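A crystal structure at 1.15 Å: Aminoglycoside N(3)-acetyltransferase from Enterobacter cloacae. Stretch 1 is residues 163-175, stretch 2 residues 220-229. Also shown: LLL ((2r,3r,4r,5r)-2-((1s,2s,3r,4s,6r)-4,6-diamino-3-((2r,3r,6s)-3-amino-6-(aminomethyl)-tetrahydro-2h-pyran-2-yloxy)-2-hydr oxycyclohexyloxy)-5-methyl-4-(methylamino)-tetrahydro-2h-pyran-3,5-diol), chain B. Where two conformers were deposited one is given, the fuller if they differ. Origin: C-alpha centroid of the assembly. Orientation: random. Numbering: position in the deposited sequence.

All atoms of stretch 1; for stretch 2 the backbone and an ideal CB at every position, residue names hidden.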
# COMPACT_ATOMS: atom_id res chain seq x y z
N GLY A 163 -5.36 -10.66 4.43
CA GLY A 163 -4.84 -11.11 5.70
C GLY A 163 -4.14 -10.00 6.46
O GLY A 163 -3.90 -8.90 5.94
N PRO A 164 -3.76 -10.30 7.70
CA PRO A 164 -3.11 -9.28 8.55
C PRO A 164 -1.75 -8.84 8.03
O PRO A 164 -1.28 -7.76 8.40
CB PRO A 164 -3.02 -9.96 9.92
CG PRO A 164 -3.06 -11.45 9.61
CD PRO A 164 -4.00 -11.57 8.42
N ASP A 165 -1.13 -9.63 7.15
CA ASP A 165 0.14 -9.24 6.55
C ASP A 165 -0.01 -8.09 5.57
O ASP A 165 1.00 -7.54 5.13
CB ASP A 165 0.71 -10.42 5.75
CG ASP A 165 -0.07 -10.67 4.46
OD1 ASP A 165 -1.17 -11.23 4.55
OD2 ASP A 165 0.39 -10.28 3.36
N ALA A 166 -1.24 -7.73 5.20
CA ALA A 166 -1.47 -6.88 4.04
C ALA A 166 -1.38 -5.39 4.34
O ALA A 166 -1.39 -4.60 3.41
CB ALA A 166 -2.85 -7.17 3.46
N VAL A 167 -1.18 -5.00 5.60
CA VAL A 167 -1.40 -3.62 6.04
C VAL A 167 -0.14 -2.77 5.82
O VAL A 167 0.68 -2.56 6.71
CB VAL A 167 -1.83 -3.61 7.51
CG1 VAL A 167 -2.15 -2.21 7.93
CG2 VAL A 167 -2.98 -4.57 7.77
N THR A 168 -0.02 -2.26 4.60
CA THR A 168 1.17 -1.51 4.21
C THR A 168 1.44 -0.34 5.14
O THR A 168 2.60 0.01 5.37
CB THR A 168 0.98 -0.97 2.79
OG1 THR A 168 0.48 -2.01 1.94
CG2 THR A 168 2.24 -0.40 2.23
N ALA A 169 0.39 0.30 5.64
CA ALA A 169 0.63 1.46 6.47
C ALA A 169 1.47 1.15 7.69
O ALA A 169 2.14 2.06 8.22
CB ALA A 169 -0.66 2.11 6.90
N LEU A 170 1.46 -0.10 8.18
CA LEU A 170 2.28 -0.44 9.33
C LEU A 170 3.78 -0.38 9.04
O LEU A 170 4.56 -0.33 9.99
CB LEU A 170 1.88 -1.79 9.91
CG LEU A 170 0.68 -1.73 10.86
CD1 LEU A 170 0.15 -3.11 11.15
CD2 LEU A 170 1.08 -1.02 12.14
N HIS A 171 4.20 -0.38 7.78
CA HIS A 171 5.60 -0.05 7.51
C HIS A 171 5.98 1.34 7.99
O HIS A 171 7.18 1.57 8.23
CB HIS A 171 5.95 -0.29 6.04
CG HIS A 171 5.81 -1.72 5.61
ND1 HIS A 171 6.52 -2.74 6.20
CD2 HIS A 171 5.06 -2.29 4.64
CE1 HIS A 171 6.20 -3.88 5.62
NE2 HIS A 171 5.32 -3.64 4.67
N TYR A 172 5.04 2.27 8.15
CA TYR A 172 5.38 3.55 8.75
C TYR A 172 5.81 3.35 10.20
O TYR A 172 6.77 3.98 10.67
CB TYR A 172 4.19 4.51 8.64
CG TYR A 172 4.46 5.87 9.23
CD1 TYR A 172 4.42 6.08 10.59
CD2 TYR A 172 4.81 6.93 8.43
CE1 TYR A 172 4.72 7.30 11.15
CE2 TYR A 172 5.09 8.17 8.99
CZ TYR A 172 5.05 8.35 10.35
OH TYR A 172 5.36 9.59 10.89
N ALA A 173 5.08 2.52 10.94
CA ALA A 173 5.45 2.26 12.32
C ALA A 173 6.87 1.71 12.41
O ALA A 173 7.63 2.05 13.31
CB ALA A 173 4.48 1.29 12.96
N GLU A 174 7.21 0.81 11.50
CA GLU A 174 8.55 0.23 11.49
C GLU A 174 9.59 1.30 11.24
O GLU A 174 10.66 1.30 11.86
CB GLU A 174 8.61 -0.87 10.42
CG GLU A 174 7.75 -2.07 10.68
CD GLU A 174 7.89 -3.16 9.68
OE1 GLU A 174 7.64 -4.31 10.07
OE2 GLU A 174 8.17 -2.89 8.51
N ALA A 175 9.31 2.22 10.31
CA ALA A 175 10.25 3.27 9.96
C ALA A 175 10.54 4.17 11.14
O ALA A 175 11.71 4.52 11.36
CB ALA A 175 9.69 4.09 8.82
N UNK A 220 6.01 -15.03 9.90
CA UNK A 220 5.28 -13.75 9.93
C UNK A 220 6.22 -12.58 10.18
O UNK A 220 7.11 -12.67 11.02
CB UNK A 220 4.19 -13.78 11.01
N UNK A 221 6.03 -11.50 9.43
CA UNK A 221 6.76 -10.27 9.66
C UNK A 221 6.10 -9.47 10.79
O UNK A 221 5.12 -9.90 11.41
CB UNK A 221 6.83 -9.44 8.38
N UNK A 222 6.68 -8.31 11.10
CA UNK A 222 6.16 -7.51 12.18
C UNK A 222 4.79 -6.94 11.82
O UNK A 222 3.94 -6.80 12.70
CB UNK A 222 7.14 -6.39 12.52
N UNK A 223 4.57 -6.55 10.56
CA UNK A 223 3.25 -6.06 10.16
C UNK A 223 2.18 -7.07 10.55
O UNK A 223 1.15 -6.73 11.15
CB UNK A 223 3.20 -5.79 8.66
N UNK A 224 2.40 -8.33 10.18
CA UNK A 224 1.42 -9.37 10.47
C UNK A 224 1.23 -9.56 11.96
O UNK A 224 0.10 -9.71 12.44
CB UNK A 224 1.84 -10.69 9.83
N UNK A 225 2.32 -9.60 12.71
CA UNK A 225 2.20 -9.82 14.14
C UNK A 225 1.49 -8.66 14.82
O UNK A 225 0.66 -8.87 15.72
CB UNK A 225 3.58 -10.03 14.76
N UNK A 226 1.81 -7.42 14.42
CA UNK A 226 1.14 -6.26 14.99
C UNK A 226 -0.34 -6.29 14.67
O UNK A 226 -1.19 -6.09 15.54
CB UNK A 226 1.77 -4.96 14.47
N UNK A 227 -0.68 -6.53 13.40
CA UNK A 227 -2.07 -6.45 12.98
C UNK A 227 -2.91 -7.54 13.63
O UNK A 227 -4.05 -7.28 14.05
CB UNK A 227 -2.17 -6.55 11.46
N UNK A 228 -2.37 -8.75 13.75
CA UNK A 228 -3.12 -9.80 14.43
C UNK A 228 -3.42 -9.42 15.88
O UNK A 228 -4.54 -9.61 16.36
CB UNK A 228 -2.35 -11.12 14.38
N UNK A 229 -2.40 -8.93 16.60
CA UNK A 229 -2.61 -8.48 17.97
C UNK A 229 -3.66 -7.38 18.01
O UNK A 229 -4.64 -7.47 18.76
CB UNK A 229 -1.30 -7.99 18.58
C11 LLL B . 5.23 -9.67 1.38
O11 LLL B . 4.90 -8.29 1.67
C21 LLL B . 3.91 -10.45 1.35
N21 LLL B . 3.00 -9.72 0.48
C31 LLL B . 3.28 -10.45 2.69
C41 LLL B . 4.24 -11.12 3.66
C51 LLL B . 5.56 -10.36 3.63
O51 LLL B . 6.07 -10.31 2.33
C61 LLL B . 6.59 -11.06 4.49
N61 LLL B . 7.84 -10.30 4.42
C12 LLL B . 6.64 -4.75 0.18
N12 LLL B . 7.48 -3.59 -0.09
C22 LLL B . 6.15 -4.76 1.63
C32 LLL B . 5.22 -5.95 1.79
N32 LLL B . 4.71 -5.98 3.16
C42 LLL B . 5.91 -7.29 1.52
C52 LLL B . 6.54 -7.26 0.12
O52 LLL B . 7.32 -8.41 -0.04
C62 LLL B . 7.42 -6.04 -0.09
O62 LLL B . 7.82 -6.02 -1.45
C13 LLL B . 9.22 -5.90 -1.72
C23 LLL B . 9.33 -5.16 -3.05
O23 LLL B . 8.63 -3.94 -2.94
C33 LLL B . 8.68 -5.97 -4.19
N33 LLL B . 8.90 -5.29 -5.48
C43 LLL B . 9.29 -7.38 -4.20
O43 LLL B . 10.63 -7.24 -4.64
C53 LLL B . 9.24 -8.00 -2.80
O53 LLL B . 9.85 -7.19 -1.83
C83 LLL B . 8.51 -8.29 -5.15
C93 LLL B . 7.62 -5.08 -6.19

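Position 220 precedes the helix, with nothing of stretch 1 within 5.5 Å of its ideal CB, so the contact sets no demand; the deposited residue is Pro220, entered through a cis peptide bond.

Position 221, with phi/psi of -82/-180, stands right before the helix and points its CB toward stretch 1. An N-cap favors Asp, Asn, Ser or Thr, any of which can accept from a free backbone NH. Asp221 does so: its OD1 takes a hydrogen bond from the N of 224 at 3.1 Å. Water 1 lies 3.1 Å from Asp221 OD2 and 2.7 Å from Asp165 O, and accepts from LLL N32, and that amine donates to His171 NE2.

At 222 the ideal CB lies just 3.3 Å from Glu174 OE1, a tight fit that favors a small residue. Ala222 it is, and water 2 links its N (3.0 Å) to Glu174 OE1 (2.7 Å).

Position 223 looks straight into stretch 1: its ideal CB is 4.4 Å from Leu170 CB and 4.5 Å from both Asp165 O and Val167 O, with the His171 ring beyond. A medium apolar residue, Val or Ile, would suit. Val223 divides its branches: CG1 reaches Val167 O at 3.5 Å, while CG2 sits over one face of the His171 ring, 3.9 Å from its centroid, in a CH-pi contact. His171 ND1 is held by Glu174 OE2 at 2.8 Å, which helps fix that ring.

At 224 the CB points sideways, 4.0 Å from Asp165 CA, so a longer chain can run past the Asp165 backbone; Glu, Gln or Lys are plausible. Glu224 extends until its OE1 is 3.9 Å from Asp165 CB.

Position 225 points away, leaving room for a polar residue of any length: Arg225.

At 226 the ideal CB is 4.1 Å from Leu170 CD1, inviting Leu, Ile, Val or Met. Ile226 packs its CG2 against that CD1 at 3.9 Å.

Position 227 has Pro164 O 3.4 Å from its ideal CB, with Leu170 CD1 and Val167 CG2 close behind, so Ala or another small residue is indicated. Ala227 also meets Pro164, CB to CB, at 3.9 Å.

The CB of 228 points sideways, 4.7 Å from Pro164 CB; a long chain could lie along the proline ring. Arg228 places a guanidinium face over Pro164 CG, which is 3.4 Å from CZ, while its NH2 forms a salt bridge with Glu224 OE2 at 2.7 Å, one turn back.

Position 229 is out of reach, and a polar residue serves: Asp229.

Stretch 2 (220-229) PDAVERIARD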
# COMPACT_ATOMS: atom_id res chain seq x y z
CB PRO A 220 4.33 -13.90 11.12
CG PRO A 220 5.05 -14.84 12.04
CD PRO A 220 5.80 -15.80 11.14
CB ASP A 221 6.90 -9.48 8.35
CG ASP A 221 5.62 -8.78 7.93
OD1 ASP A 221 4.50 -9.32 8.14
OD2 ASP A 221 5.78 -7.69 7.33
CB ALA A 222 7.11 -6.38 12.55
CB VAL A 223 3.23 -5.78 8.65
CG1 VAL A 223 1.80 -5.50 8.17
CG2 VAL A 223 4.13 -4.64 8.34
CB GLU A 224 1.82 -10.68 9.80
CG GLU A 224 0.85 -11.81 10.09
CD GLU A 224 1.11 -13.07 9.30
OE1 GLU A 224 1.90 -13.06 8.34
OE2 GLU A 224 0.47 -14.09 9.65
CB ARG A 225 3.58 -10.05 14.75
CG ARG A 225 4.27 -11.31 14.21
CD ARG A 225 5.10 -12.09 15.29
NE ARG A 225 4.28 -12.27 16.48
CZ ARG A 225 4.63 -11.90 17.71
NH1 ARG A 225 5.83 -11.38 17.95
NH2 ARG A 225 3.78 -12.08 18.70
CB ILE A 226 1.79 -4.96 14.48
CG1 ILE A 226 3.22 -4.82 14.98
CG2 ILE A 226 0.94 -3.77 14.87
CD1 ILE A 226 3.98 -3.78 14.23
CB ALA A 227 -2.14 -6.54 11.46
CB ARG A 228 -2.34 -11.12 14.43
CG ARG A 228 -2.40 -11.94 13.19
CD ARG A 228 -1.69 -13.30 13.34
NE ARG A 228 -1.43 -13.88 12.03
CZ ARG A 228 -2.38 -14.39 11.24
NH1 ARG A 228 -3.64 -14.41 11.64
NH2 ARG A 228 -2.06 -14.89 10.06
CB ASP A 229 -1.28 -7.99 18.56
CG ASP A 229 -0.74 -8.92 19.64
OD1 ASP A 229 -1.43 -9.88 20.03
OD2 ASP A 229 0.39 -8.68 20.11
O HOH W 1 3.69 -7.56 5.09
O HOH W 2 8.84 -6.66 9.78
O HOH W 3 7.43 -6.37 8.62
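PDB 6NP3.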